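Local coordinates for protein putative GntR-family transcriptional regulator (Bordetella bronchiseptica RB50, PDB 3CNV) that probably regulates transcription as a member of the GntR family, this part of it being the ligand-binding domain, of the UTRA type, that would sense an effector, at residues Leu6-Asp11 and Asp153-Arg158; Leu129-Ile134 and Gly148-Asp153. All coordinates share one frame; numbering follows the deposited sequence.

How the contacts relate
From the N terminus the chain runs through 6-11, which contains the short strand 8-10; its partner comes only near the C terminus. Between them come the six-stranded antiparallel sheet and its helices, all within the long loop that contact 1 closes by pairing 6-11 with 153-158. Contact 2 lies wholly within that loop and closes a much shorter one, the hairpin of strands 127-137 and 141-150. The two share D153, where the end of the hairpin leads into strand 155-161. They also touch directly: L6 and L8 pack on Y150, and Y157 on L129, which ties the small two-stranded sheet to the large one.

Contact 1. Residues Leu6-Asp11 and Asp153-Arg158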
ATOM      1  N   LEU C   6      -9.256   6.470   6.045  1.00 13.14           N
ATOM      2  CA  LEU C   6     -10.078   5.564   6.874  1.00 12.93           C
ATOM      3  C   LEU C   6     -10.226   4.219   6.215  1.00 12.56           C
ATOM      4  O   LEU C   6     -10.702   4.173   5.094  1.00 10.47           O
ATOM      5  CB  LEU C   6     -11.471   6.220   7.116  1.00 14.12           C
ATOM      6  CG  LEU C   6     -12.386   5.441   8.088  1.00 16.26           C
ATOM      7  CD1 LEU C   6     -11.794   5.479   9.469  1.00 16.29           C
ATOM      8  CD2 LEU C   6     -13.796   5.993   8.111  1.00 15.48           C
ATOM      9  N   ARG C   7      -9.908   3.124   6.935  1.00 11.22           N
ATOM     10  CA  ARG C   7      -9.908   1.778   6.347  1.00 12.95           C
ATOM     11  C   ARG C   7     -11.008   0.900   6.951  1.00 14.15           C
ATOM     12  O   ARG C   7     -11.118  -0.283   6.705  1.00 12.71           O
ATOM     13  CB  ARG C   7      -8.532   1.098   6.562  1.00 11.87           C
ATOM     14  CG  ARG C   7      -7.424   1.677   5.795  1.00 15.54           C
ATOM     15  CD  ARG C   7      -7.739   1.670   4.293  1.00 18.08           C
ATOM     16  NE  ARG C   7      -6.556   2.149   3.704  1.00 21.71           N
ATOM     17  CZ  ARG C   7      -5.391   1.486   3.730  1.00 24.73           C
ATOM     18  NH1 ARG C   7      -5.293   0.288   4.348  1.00 27.85           N
ATOM     19  NH2 ARG C   7      -4.319   2.055   3.197  1.00 22.36           N
ATOM     20  N   LEU C   8     -11.901   1.548   7.687  1.00 18.12           N
ATOM     21  CA  LEU C   8     -13.072   0.851   8.231  1.00 19.70           C
ATOM     22  C   LEU C   8     -14.005   0.334   7.132  1.00 20.27           C
ATOM     23  O   LEU C   8     -14.332   1.016   6.157  1.00 19.73           O
ATOM     24  CB  LEU C   8     -13.828   1.715   9.223  1.00 22.33           C
ATOM     25  CG  LEU C   8     -13.503   1.474  10.704  1.00 28.08           C
ATOM     26  CD1 LEU C   8     -14.717   1.883  11.445  1.00 31.09           C
ATOM     27  CD2 LEU C   8     -13.202   0.017  11.103  1.00 34.16           C
ATOM     28  N   ALA C   9     -14.347  -0.935   7.255  1.00 17.97           N
ATOM     29  CA  ALA C   9     -15.224  -1.592   6.308  1.00 15.93           C
ATOM     30  C   ALA C   9     -16.164  -2.500   7.052  1.00 14.82           C
ATOM     31  O   ALA C   9     -15.782  -3.094   8.076  1.00 12.51           O
ATOM     32  CB  ALA C   9     -14.419  -2.391   5.306  1.00 15.97           C
ATOM     33  N   PRO C  10     -17.415  -2.620   6.562  1.00 15.07           N
ATOM     34  CA  PRO C  10     -18.282  -3.466   7.327  1.00 14.90           C
ATOM     35  C   PRO C  10     -18.031  -4.930   7.143  1.00 15.34           C
ATOM     36  O   PRO C  10     -17.572  -5.378   6.087  1.00 13.86           O
ATOM     37  CB  PRO C  10     -19.725  -3.112   6.794  1.00 15.13           C
ATOM     38  CG  PRO C  10     -19.524  -2.602   5.445  1.00 15.27           C
ATOM     39  CD  PRO C  10     -18.146  -1.896   5.491  1.00 14.29           C
ATOM     40  N   ASP C  11     -18.391  -5.671   8.185  1.00 15.54           N
ATOM     41  CA  ASP C  11     -18.288  -7.124   8.174  1.00 17.84           C
ATOM     42  C   ASP C  11     -19.358  -7.734   7.279  1.00 19.81           C
ATOM     43  O   ASP C  11     -19.099  -8.679   6.523  1.00 20.74           O
ATOM     44  CB  ASP C  11     -18.393  -7.710   9.592  1.00 17.56           C
ATOM     45  CG  ASP C  11     -17.128  -7.499  10.381  1.00 19.11           C
ATOM     46  OD1 ASP C  11     -16.088  -7.037   9.805  1.00 18.05           O
ATOM     47  OD2 ASP C  11     -17.196  -7.717  11.614  1.00 23.76           O
ATOM     48  N   ASP C 153     -16.346  -4.588  16.204  1.00 17.42           N
ATOM     49  CA  ASP C 153     -17.295  -5.666  16.303  1.00 19.41           C
ATOM     50  C   ASP C 153     -18.184  -5.865  15.040  1.00 18.85           C
ATOM     51  O   ASP C 153     -18.685  -6.952  14.789  1.00 18.81           O
ATOM     52  CB  ASP C 153     -18.078  -5.640  17.663  1.00 20.85           C
ATOM     53  CG  ASP C 153     -19.045  -4.460  17.821  1.00 25.57           C
ATOM     54  OD1 ASP C 153     -20.005  -4.553  18.671  1.00 29.80           O
ATOM     55  OD2 ASP C 153     -18.824  -3.429  17.137  1.00 34.89           O
ATOM     56  N   HIS C 154     -18.380  -4.821  14.263  1.00 17.97           N
ATOM     57  CA  HIS C 154     -19.241  -4.900  13.074  1.00 17.55           C
ATOM     58  C   HIS C 154     -18.489  -4.403  11.863  1.00 16.83           C
ATOM     59  O   HIS C 154     -19.006  -4.384  10.759  1.00 15.01           O
ATOM     60  CB  HIS C 154     -20.408  -3.960  13.239  1.00 17.96           C
ATOM     61  CG  HIS C 154     -21.358  -4.372  14.323  1.00 19.52           C
ATOM     62  ND1 HIS C 154     -22.091  -5.535  14.266  1.00 24.25           N
ATOM     63  CD2 HIS C 154     -21.732  -3.743  15.455  1.00 20.70           C
ATOM     64  CE1 HIS C 154     -22.865  -5.615  15.338  1.00 24.03           C
ATOM     65  NE2 HIS C 154     -22.654  -4.537  16.079  1.00 22.08           N
ATOM     66  N   TYR C 155     -17.259  -3.996  12.120  1.00 15.26           N
ATOM     67  CA  TYR C 155     -16.405  -3.374  11.140  1.00 14.61           C
ATOM     68  C   TYR C 155     -14.955  -3.902  11.373  1.00 14.30           C
ATOM     69  O   TYR C 155     -14.586  -4.419  12.445  1.00 15.94           O
ATOM     70  CB  TYR C 155     -16.464  -1.854  11.244  1.00 15.51           C
ATOM     71  CG  TYR C 155     -17.722  -1.183  10.680  1.00 18.65           C
ATOM     72  CD1 TYR C 155     -17.719  -0.656   9.445  1.00 21.49           C
ATOM     73  CD2 TYR C 155     -18.913  -1.129  11.418  1.00 24.81           C
ATOM     74  CE1 TYR C 155     -18.866  -0.079   8.910  1.00 25.90           C
ATOM     75  CE2 TYR C 155     -20.079  -0.578  10.885  1.00 26.80           C
ATOM     76  CZ  TYR C 155     -20.018  -0.028   9.630  1.00 27.28           C
ATOM     77  OH  TYR C 155     -21.112   0.551   9.037  1.00 30.03           O
ATOM     78  N   HIS C 156     -14.197  -3.912  10.299  1.00 13.26           N
ATOM     79  CA  HIS C 156     -12.787  -4.305  10.313  1.00 13.36           C
ATOM     80  C   HIS C 156     -11.995  -3.202   9.622  1.00 14.42           C
ATOM     81  O   HIS C 156     -12.566  -2.366   8.919  1.00 15.58           O
ATOM     82  CB  HIS C 156     -12.565  -5.709   9.641  1.00 13.77           C
ATOM     83  CG  HIS C 156     -13.044  -5.810   8.221  1.00 15.62           C
ATOM     84  ND1 HIS C 156     -14.330  -6.189   7.919  1.00 15.59           N
ATOM     85  CD2 HIS C 156     -12.440  -5.539   7.030  1.00 15.92           C
ATOM     86  CE1 HIS C 156     -14.506  -6.149   6.607  1.00 16.91           C
ATOM     87  NE2 HIS C 156     -13.389  -5.740   6.041  1.00 12.87           N
ATOM     88  N   TYR C 157     -10.683  -3.257   9.799  1.00 12.65           N
ATOM     89  CA  TYR C 157      -9.735  -2.426   9.049  1.00 12.56           C
ATOM     90  C   TYR C 157      -9.207  -3.262   7.868  1.00 12.69           C
ATOM     91  O   TYR C 157      -8.594  -4.258   8.037  1.00 12.51           O
ATOM     92  CB  TYR C 157      -8.605  -1.993  10.020  1.00 12.27           C
ATOM     93  CG  TYR C 157      -7.448  -1.238   9.472  1.00 12.47           C
ATOM     94  CD1 TYR C 157      -7.211   0.041   9.904  1.00 15.20           C
ATOM     95  CD2 TYR C 157      -6.570  -1.801   8.595  1.00 15.03           C
ATOM     96  CE1 TYR C 157      -6.181   0.782   9.461  1.00 11.91           C
ATOM     97  CE2 TYR C 157      -5.455  -1.023   8.076  1.00 14.99           C
ATOM     98  CZ  TYR C 157      -5.274   0.262   8.558  1.00 14.40           C
ATOM     99  OH  TYR C 157      -4.185   1.028   8.123  1.00 16.91           O
ATOM    100  N   ARG C 158      -9.482  -2.788   6.677  1.00 14.39           N
ATOM    101  CA  ARG C 158      -9.132  -3.429   5.403  1.00 16.00           C
ATOM    102  C   ARG C 158      -7.796  -2.950   4.947  1.00 15.25           C
ATOM    103  O   ARG C 158      -7.534  -1.760   4.975  1.00 18.38           O
ATOM    104  CB  ARG C 158     -10.191  -3.145   4.316  1.00 16.37           C
ATOM    105  CG  ARG C 158     -10.236  -1.670   3.868  1.00 25.53           C
ATOM    106  CD  ARG C 158     -11.337  -1.407   2.807  1.00 32.93           C
ATOM    107  NE  ARG C 158     -11.423  -0.012   2.396  1.00 36.37           N
ATOM    108  CZ  ARG C 158     -10.404   0.756   1.960  1.00 43.59           C
ATOM    109  NH1 ARG C 158      -9.126   0.324   1.916  1.00 40.92           N
ATOM    110  NH2 ARG C 158     -10.686   2.002   1.603  1.00 44.75           N
TER
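R7 lays its CB over the centre of the Y157 ring, a CH-pi contact of 3.6 Å to the centroid. CG stands beside the backbone N (chi1 -69°) and the chain then bends; R7 NH1 bonds to R158 O in the carbonyl plane, on a lone pair, and also to N159 OD1. The R158 guanidinium plane is within 9° of that of R7, and R7 CD sits over its face. R7 NE and R158 NH1 lie 3.6 Å apart, which should be unfavourable if both are charged; a hydrogen bond from R158 NH1 to N162 O of the fourth subunit may ease this. Further along, within strands 8-10 and 155-158, A9 and H156 form an antiparallel hydrogen-bonded pair, with A9 N 2.8 Å from H156 O. P10 CB makes an off-centre CH-pi contact with the Y155 ring. The looser side is at the exposed D11 and H154, yet D11 is tied there twice: its N binds H154 O, and its OD1 accepts from H156 ND1 at 2.7 Å, ring and carboxylate nearly coplanar. Within this chain the pairing makes a two-stranded sheet apart from the six-stranded one, and it runs on through Y157 into a strand of the second subunit. L8 rests on strand 59-69 and on Y150 of strand 141-150.

Contact 2. Residues Leu129-Ile134 and Gly148-Asp153; sequences LQVDRI and GLYLTD
Y150 and V131 meet through their first torsions: in Y150 CG lies beside the backbone N (chi1 -64°), and in V131 CG2 does likewise while CG1 is anti to N. These rotamers accompany side chains that leave the same face of the sheet, where V131 CG2 lies over one face of the Y150 ring, 3.7 Å from Y150 CE1, in a CH-pi contact. The setting is an antiparallel beta hairpin, strands 127-137 and 141-150, inside the six-stranded sheet of the UTRA domain. Two hydrogen-bonded pairs, L129 with Y150 and V131 with G148, flank the non-hydrogen-bonded pair Q130 with L149. Each hydrogen-bonded pair exchanges two backbone bonds, of which G148 N to V131 O is nearly straight, at 177°. G148 has no side chain, and its C meets the edge of the Y150 ring in the ring plane.

Across the sheet from V131 and Y150, Q130 and L149 lie side by side and point the same way. L149 CD2 touches both Q130 CB, at 3.7 Å, and the amide oxygen OE1. The other end of that amide, Q130 NE2, donates to D132 OD2, approaching on the syn side and tilted out of the carboxylate plane; R108 of strand 102-111 also makes a salt bridge to OD2. On the Y150 side, R133 NE forms a salt bridge with E105 and NH1 a hydrogen bond with the Y89 hydroxyl, the guanidinium steeply inclined to the Y150 ring. Toward the hairpin's end T152 turns CG2 to L129 CB while its OG1 bonds to A109 N of the second subunit, whose own L129 packs on L129 here. R133 NH2 stops 3.9 Å from Y150 OH.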
ATOM      1  N   LEU C 129      -9.170  -1.684  18.572  1.00 12.54           N
ATOM      2  CA  LEU C 129      -8.066  -1.522  17.592  1.00 14.05           C
ATOM      3  C   LEU C 129      -7.570  -0.075  17.703  1.00 15.62           C
ATOM      4  O   LEU C 129      -8.321   0.882  17.551  1.00 14.92           O
ATOM      5  CB  LEU C 129      -8.480  -1.825  16.190  1.00 11.91           C
ATOM      6  CG  LEU C 129      -7.424  -1.638  15.083  1.00 15.36           C
ATOM      7  CD1 LEU C 129      -6.262  -2.631  15.240  1.00 17.89           C
ATOM      8  CD2 LEU C 129      -8.004  -1.680  13.712  1.00 17.28           C
ATOM      9  N   GLN C 130      -6.320   0.055  18.113  1.00 14.95           N
ATOM     10  CA  GLN C 130      -5.696   1.376  18.189  1.00 15.03           C
ATOM     11  C   GLN C 130      -4.854   1.588  16.934  1.00 15.51           C
ATOM     12  O   GLN C 130      -4.006   0.770  16.557  1.00 16.30           O
ATOM     13  CB  GLN C 130      -4.903   1.566  19.478  1.00 14.94           C
ATOM     14  CG  GLN C 130      -4.096   2.874  19.560  1.00 14.97           C
ATOM     15  CD  GLN C 130      -3.456   3.089  20.943  1.00 22.97           C
ATOM     16  OE1 GLN C 130      -4.145   3.189  21.943  1.00 24.20           O
ATOM     17  NE2 GLN C 130      -2.155   3.073  20.995  1.00 27.15           N
ATOM     18  N   VAL C 131      -5.160   2.677  16.255  1.00 15.95           N
ATOM     19  CA  VAL C 131      -4.474   3.110  15.030  1.00 14.23           C
ATOM     20  C   VAL C 131      -3.793   4.464  15.348  1.00 15.29           C
ATOM     21  O   VAL C 131      -4.425   5.513  15.462  1.00 14.75           O
ATOM     22  CB  VAL C 131      -5.425   3.255  13.802  1.00 15.81           C
ATOM     23  CG1 VAL C 131      -4.611   3.653  12.517  1.00 12.70           C
ATOM     24  CG2 VAL C 131      -6.280   1.923  13.533  1.00 15.40           C
ATOM     25  N   ASP C 132      -2.481   4.432  15.513  1.00 15.01           N
ATOM     26  CA  ASP C 132      -1.713   5.658  15.691  1.00 16.25           C
ATOM     27  C   ASP C 132      -1.114   6.128  14.350  1.00 15.99           C
ATOM     28  O   ASP C 132      -0.286   5.443  13.768  1.00 18.64           O
ATOM     29  CB  ASP C 132      -0.577   5.420  16.722  1.00 17.68           C
ATOM     30  CG  ASP C 132      -1.097   5.313  18.162  1.00 22.13           C
ATOM     31  OD1 ASP C 132      -1.976   6.117  18.549  1.00 28.72           O
ATOM     32  OD2 ASP C 132      -0.671   4.389  18.902  1.00 27.69           O
ATOM     33  N   ARG C 133      -1.514   7.303  13.890  1.00 13.64           N
ATOM     34  CA  ARG C 133      -1.166   7.809  12.546  1.00 13.20           C
ATOM     35  C   ARG C 133      -0.366   9.117  12.615  1.00 12.73           C
ATOM     36  O   ARG C 133      -0.678  10.024  13.405  1.00 15.37           O
ATOM     37  CB  ARG C 133      -2.466   8.064  11.782  1.00 11.05           C
ATOM     38  CG  ARG C 133      -2.276   8.495  10.330  1.00 15.76           C
ATOM     39  CD  ARG C 133      -3.535   8.865   9.625  1.00 13.72           C
ATOM     40  NE  ARG C 133      -4.486   7.769   9.659  1.00 19.17           N
ATOM     41  CZ  ARG C 133      -5.806   7.830   9.626  1.00 15.76           C
ATOM     42  NH1 ARG C 133      -6.437   8.965   9.570  1.00 16.98           N
ATOM     43  NH2 ARG C 133      -6.482   6.701   9.661  1.00 19.01           N
ATOM     44  N   ILE C 134       0.646   9.220  11.789  1.00 12.93           N
ATOM     45  CA  ILE C 134       1.186  10.519  11.426  1.00 12.53           C
ATOM     46  C   ILE C 134       0.986  10.717   9.942  1.00 13.53           C
ATOM     47  O   ILE C 134       1.360   9.866   9.184  1.00 14.88           O
ATOM     48  CB  ILE C 134       2.689  10.624  11.779  1.00 13.61           C
ATOM     49  CG1 ILE C 134       2.950  10.199  13.226  1.00 12.15           C
ATOM     50  CG2 ILE C 134       3.216  12.016  11.440  1.00 12.68           C
ATOM     51  CD1 ILE C 134       4.524   9.989  13.557  1.00 14.66           C
ATOM     52  N   GLY C 148      -6.562   6.832  16.796  1.00 13.76           N
ATOM     53  CA  GLY C 148      -7.887   6.334  16.701  1.00 12.19           C
ATOM     54  C   GLY C 148      -8.082   5.077  17.545  1.00 13.95           C
ATOM     55  O   GLY C 148      -7.224   4.217  17.654  1.00 13.21           O
ATOM     56  N   LEU C 149      -9.250   4.981  18.113  1.00 13.46           N
ATOM     57  CA  LEU C 149      -9.629   3.777  18.821  1.00 12.80           C
ATOM     58  C   LEU C 149     -10.928   3.334  18.206  1.00 13.58           C
ATOM     59  O   LEU C 149     -11.920   4.053  18.265  1.00 12.92           O
ATOM     60  CB  LEU C 149      -9.754   4.021  20.349  1.00 13.92           C
ATOM     61  CG  LEU C 149      -8.472   4.224  21.170  1.00 16.44           C
ATOM     62  CD1 LEU C 149      -8.913   4.960  22.462  1.00 16.43           C
ATOM     63  CD2 LEU C 149      -7.716   2.870  21.489  1.00 15.06           C
ATOM     64  N   TYR C 150     -10.889   2.115  17.682  1.00 12.66           N
ATOM     65  CA  TYR C 150     -11.928   1.549  16.869  1.00 12.78           C
ATOM     66  C   TYR C 150     -12.516   0.356  17.561  1.00 12.68           C
ATOM     67  O   TYR C 150     -11.829  -0.555  18.030  1.00 10.53           O
ATOM     68  CB  TYR C 150     -11.379   1.048  15.522  1.00 14.43           C
ATOM     69  CG  TYR C 150     -10.795   2.081  14.581  1.00 15.42           C
ATOM     70  CD1 TYR C 150      -9.874   3.029  15.004  1.00 19.61           C
ATOM     71  CD2 TYR C 150     -11.108   2.057  13.249  1.00 22.81           C
ATOM     72  CE1 TYR C 150      -9.288   3.941  14.092  1.00 21.73           C
ATOM     73  CE2 TYR C 150     -10.536   2.982  12.318  1.00 25.06           C
ATOM     74  CZ  TYR C 150      -9.640   3.929  12.768  1.00 19.33           C
ATOM     75  OH  TYR C 150      -9.098   4.785  11.852  1.00 19.29           O
ATOM     76  N   LEU C 151     -13.833   0.359  17.591  1.00 11.78           N
ATOM     77  CA  LEU C 151     -14.595  -0.815  18.059  1.00 12.85           C
ATOM     78  C   LEU C 151     -14.882  -1.644  16.791  1.00 13.91           C
ATOM     79  O   LEU C 151     -15.590  -1.224  15.906  1.00 13.75           O
ATOM     80  CB  LEU C 151     -15.897  -0.393  18.705  1.00 12.82           C
ATOM     81  CG  LEU C 151     -16.819  -1.522  19.120  1.00 12.92           C
ATOM     82  CD1 LEU C 151     -16.099  -2.282  20.288  1.00 12.35           C
ATOM     83  CD2 LEU C 151     -18.177  -0.950  19.498  1.00 14.23           C
ATOM     84  N   THR C 152     -14.241  -2.795  16.704  1.00 14.66           N
ATOM     85  CA  THR C 152     -14.243  -3.623  15.501  1.00 15.07           C
ATOM     86  C   THR C 152     -15.195  -4.798  15.602  1.00 16.63           C
ATOM     87  O   THR C 152     -14.908  -5.880  15.126  1.00 18.60           O
ATOM     88  CB  THR C 152     -12.805  -4.103  15.146  1.00 15.04           C
ATOM     89  OG1 THR C 152     -12.252  -4.827  16.234  1.00 15.28           O
ATOM     90  CG2 THR C 152     -11.948  -2.976  14.886  1.00 14.42           C
ATOM     91  N   ASP C 153     -16.346  -4.588  16.204  1.00 17.42           N
ATOM     92  CA  ASP C 153     -17.295  -5.666  16.303  1.00 19.41           C
ATOM     93  C   ASP C 153     -18.184  -5.865  15.040  1.00 18.85           C
ATOM     94  O   ASP C 153     -18.685  -6.952  14.789  1.00 18.81           O
ATOM     95  CB  ASP C 153     -18.078  -5.640  17.663  1.00 20.85           C
ATOM     96  CG  ASP C 153     -19.045  -4.460  17.821  1.00 25.57           C
ATOM     97  OD1 ASP C 153     -20.005  -4.553  18.671  1.00 29.80           O
ATOM     98  OD2 ASP C 153     -18.824  -3.429  17.137  1.00 34.89           O
TER